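Local coordinates for packaging protein UL32 (Human herpesvirus 8 type M, PDB 6XF9) that forms a pentameric ring required for herpesviral packaging and is thought to direct new capsids to nuclear replication compartments, thereby controlling cleavage and packaging of viral DNA, at residues E318-I323 with H366-P371. Numbering follows the deposited sequence.
With ZN (zinc ion), chain P.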
loop_
_atom_site.group_PDB
_atom_site.type_symbol
_atom_site.label_atom_id
_atom_site.label_comp_id
_atom_site.label_asym_id
_atom_site.label_seq_id
_atom_site.Cartn_x
_atom_site.Cartn_y
_atom_site.Cartn_z
ATOM N N GLU D 318 38.974 -21.954 -14.040
ATOM C CA GLU D 318 39.398 -21.703 -15.411
ATOM C C GLU D 318 38.475 -20.691 -16.061
ATOM O O GLU D 318 38.932 -19.781 -16.766
ATOM C CB GLU D 318 39.383 -22.976 -16.269
ATOM C CG GLU D 318 40.431 -24.067 -16.018
ATOM C CD GLU D 318 40.542 -25.034 -17.221
ATOM O OE1 GLU D 318 40.302 -26.255 -17.080
ATOM O OE2 GLU D 318 40.755 -24.548 -18.354
ATOM N N VAL D 319 37.165 -20.835 -15.829
ATOM C CA VAL D 319 36.191 -19.928 -16.424
ATOM C C VAL D 319 36.398 -18.501 -15.907
ATOM O O VAL D 319 36.394 -17.535 -16.681
ATOM C CB VAL D 319 34.768 -20.447 -16.157
ATOM C CG1 VAL D 319 33.757 -19.401 -16.568
ATOM C CG2 VAL D 319 34.537 -21.767 -16.886
ATOM N N MET D 320 36.624 -18.351 -14.603
ATOM C CA MET D 320 36.845 -17.031 -14.025
ATOM C C MET D 320 38.211 -16.455 -14.417
ATOM O O MET D 320 38.310 -15.298 -14.843
ATOM C CB MET D 320 36.729 -17.129 -12.508
ATOM C CG MET D 320 35.359 -17.531 -12.018
ATOM S SD MET D 320 34.091 -16.413 -12.623
ATOM C CE MET D 320 33.968 -15.340 -11.176
ATOM N N GLY D 321 39.274 -17.259 -14.320
ATOM C CA GLY D 321 40.634 -16.735 -14.320
ATOM C C GLY D 321 41.406 -16.665 -15.627
ATOM O O GLY D 321 42.308 -15.825 -15.746
ATOM N N HIS D 322 41.075 -17.515 -16.615
ATOM C CA HIS D 322 41.886 -17.587 -17.837
ATOM C C HIS D 322 41.680 -16.364 -18.727
ATOM O O HIS D 322 42.651 -15.704 -19.116
ATOM C CB HIS D 322 41.569 -18.858 -18.639
ATOM C CG HIS D 322 42.254 -20.095 -18.136
ATOM N ND1 HIS D 322 42.265 -21.278 -18.851
ATOM C CD2 HIS D 322 42.949 -20.336 -16.996
ATOM C CE1 HIS D 322 42.933 -22.195 -18.169
ATOM N NE2 HIS D 322 43.359 -21.649 -17.042
ATOM N N ILE D 323 40.429 -16.051 -19.069
ATOM C CA ILE D 323 40.128 -14.829 -19.810
ATOM C C ILE D 323 40.233 -13.650 -18.859
ATOM O O ILE D 323 39.761 -13.707 -17.715
ATOM C CB ILE D 323 38.739 -14.906 -20.479
ATOM C CG1 ILE D 323 38.717 -15.914 -21.644
ATOM C CG2 ILE D 323 38.260 -13.538 -20.883
ATOM C CD1 ILE D 323 38.289 -17.348 -21.239
ATOM N N HIS D 366 24.905 -24.421 -13.643
ATOM C CA HIS D 366 25.355 -25.207 -12.501
ATOM C C HIS D 366 26.409 -24.486 -11.688
ATOM O O HIS D 366 26.350 -24.496 -10.459
ATOM C CB HIS D 366 25.906 -26.565 -12.973
ATOM C CG HIS D 366 26.562 -27.359 -11.886
ATOM N ND1 HIS D 366 25.848 -28.137 -10.994
ATOM C CD2 HIS D 366 27.862 -27.468 -11.530
ATOM C CE1 HIS D 366 26.689 -28.695 -10.142
ATOM N NE2 HIS D 366 27.915 -28.296 -10.438
ATOM N N LEU D 367 27.370 -23.831 -12.332
ATOM C CA LEU D 367 28.463 -23.232 -11.570
ATOM C C LEU D 367 28.149 -21.832 -11.063
ATOM O O LEU D 367 28.747 -21.402 -10.071
ATOM C CB LEU D 367 29.744 -23.162 -12.408
ATOM C CG LEU D 367 30.461 -24.466 -12.761
ATOM C CD1 LEU D 367 31.536 -24.178 -13.793
ATOM C CD2 LEU D 367 31.060 -25.103 -11.537
ATOM N N PHE D 368 27.256 -21.081 -11.728
ATOM C CA PHE D 368 27.104 -19.666 -11.409
ATOM C C PHE D 368 25.681 -19.219 -11.110
ATOM O O PHE D 368 25.526 -18.133 -10.553
ATOM C CB PHE D 368 27.652 -18.790 -12.554
ATOM C CG PHE D 368 29.096 -19.088 -12.952
ATOM C CD1 PHE D 368 30.159 -18.560 -12.229
ATOM C CD2 PHE D 368 29.382 -19.887 -14.060
ATOM C CE1 PHE D 368 31.484 -18.828 -12.592
ATOM C CE2 PHE D 368 30.719 -20.157 -14.432
ATOM C CZ PHE D 368 31.760 -19.626 -13.693
ATOM N N CYS D 369 24.646 -20.004 -11.439
ATOM C CA CYS D 369 23.256 -19.551 -11.340
ATOM C C CYS D 369 22.378 -20.373 -10.405
ATOM O O CYS D 369 21.831 -19.810 -9.451
ATOM C CB CYS D 369 22.585 -19.511 -12.717
ATOM S SG CYS D 369 23.402 -18.382 -13.799
ATOM N N ASP D 370 22.167 -21.660 -10.651
ATOM C CA ASP D 370 21.083 -22.326 -9.932
ATOM C C ASP D 370 21.436 -22.450 -8.454
ATOM O O ASP D 370 22.558 -22.834 -8.124
ATOM C CB ASP D 370 20.782 -23.687 -10.523
ATOM C CG ASP D 370 19.511 -24.288 -9.946
ATOM O OD1 ASP D 370 19.581 -24.822 -8.826
ATOM O OD2 ASP D 370 18.428 -24.189 -10.576
ATOM N N PRO D 371 20.530 -22.089 -7.538
ATOM C CA PRO D 371 20.866 -22.181 -6.107
ATOM C C PRO D 371 20.862 -23.610 -5.573
ATOM O O PRO D 371 21.463 -23.848 -4.527
ATOM C CB PRO D 371 19.787 -21.313 -5.442
ATOM C CG PRO D 371 18.616 -21.434 -6.334
ATOM C CD PRO D 371 19.141 -21.628 -7.741
HETATM ZN ZN ZN P . 23.733 -28.731 -11.002
#
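The outer end of the Phe368 ring meets two neighbouring side chains of helix 308-321, Val319 and Met320. Val319 CG1 lies 3.5 Å from Phe368 CZ and also reaches CE2. This methyl is set anti to the backbone N (chi1 171°), on a CB that points toward the other helix, and a compact beta-branched residue suits so close an approach. On the other flank, Met320 SD sits 3.6 Å from Phe368 CE1 and 4.8 Å from the Phe368 ring centroid, 65° off the ring normal, an oblique Met-aromatic contact. The bend at chi2 (-56°) brings the polarisable sulfur to the ring, while the terminal methyl CE turns away. Leu367 CB lies over one face of Phe368, offset toward its rim, while Ile333 of helix 329-338 touches both Val319 and Phe368, joining three helices in one apolar cluster. Two residues before Phe368, His366 binds zinc through ND1 at 2.2 Å, with Cys296, Cys299 and Cys373 completing the site. Two residues after Phe368, Asp370 N-caps helix 371-379, which carries Cys373, and forms a salt bridge with Lys426. Across the two segments, cohesion therefore rests on dispersion and sulfur-aromatic contact, whereas directional metal coordination anchors the helix that carries Phe368.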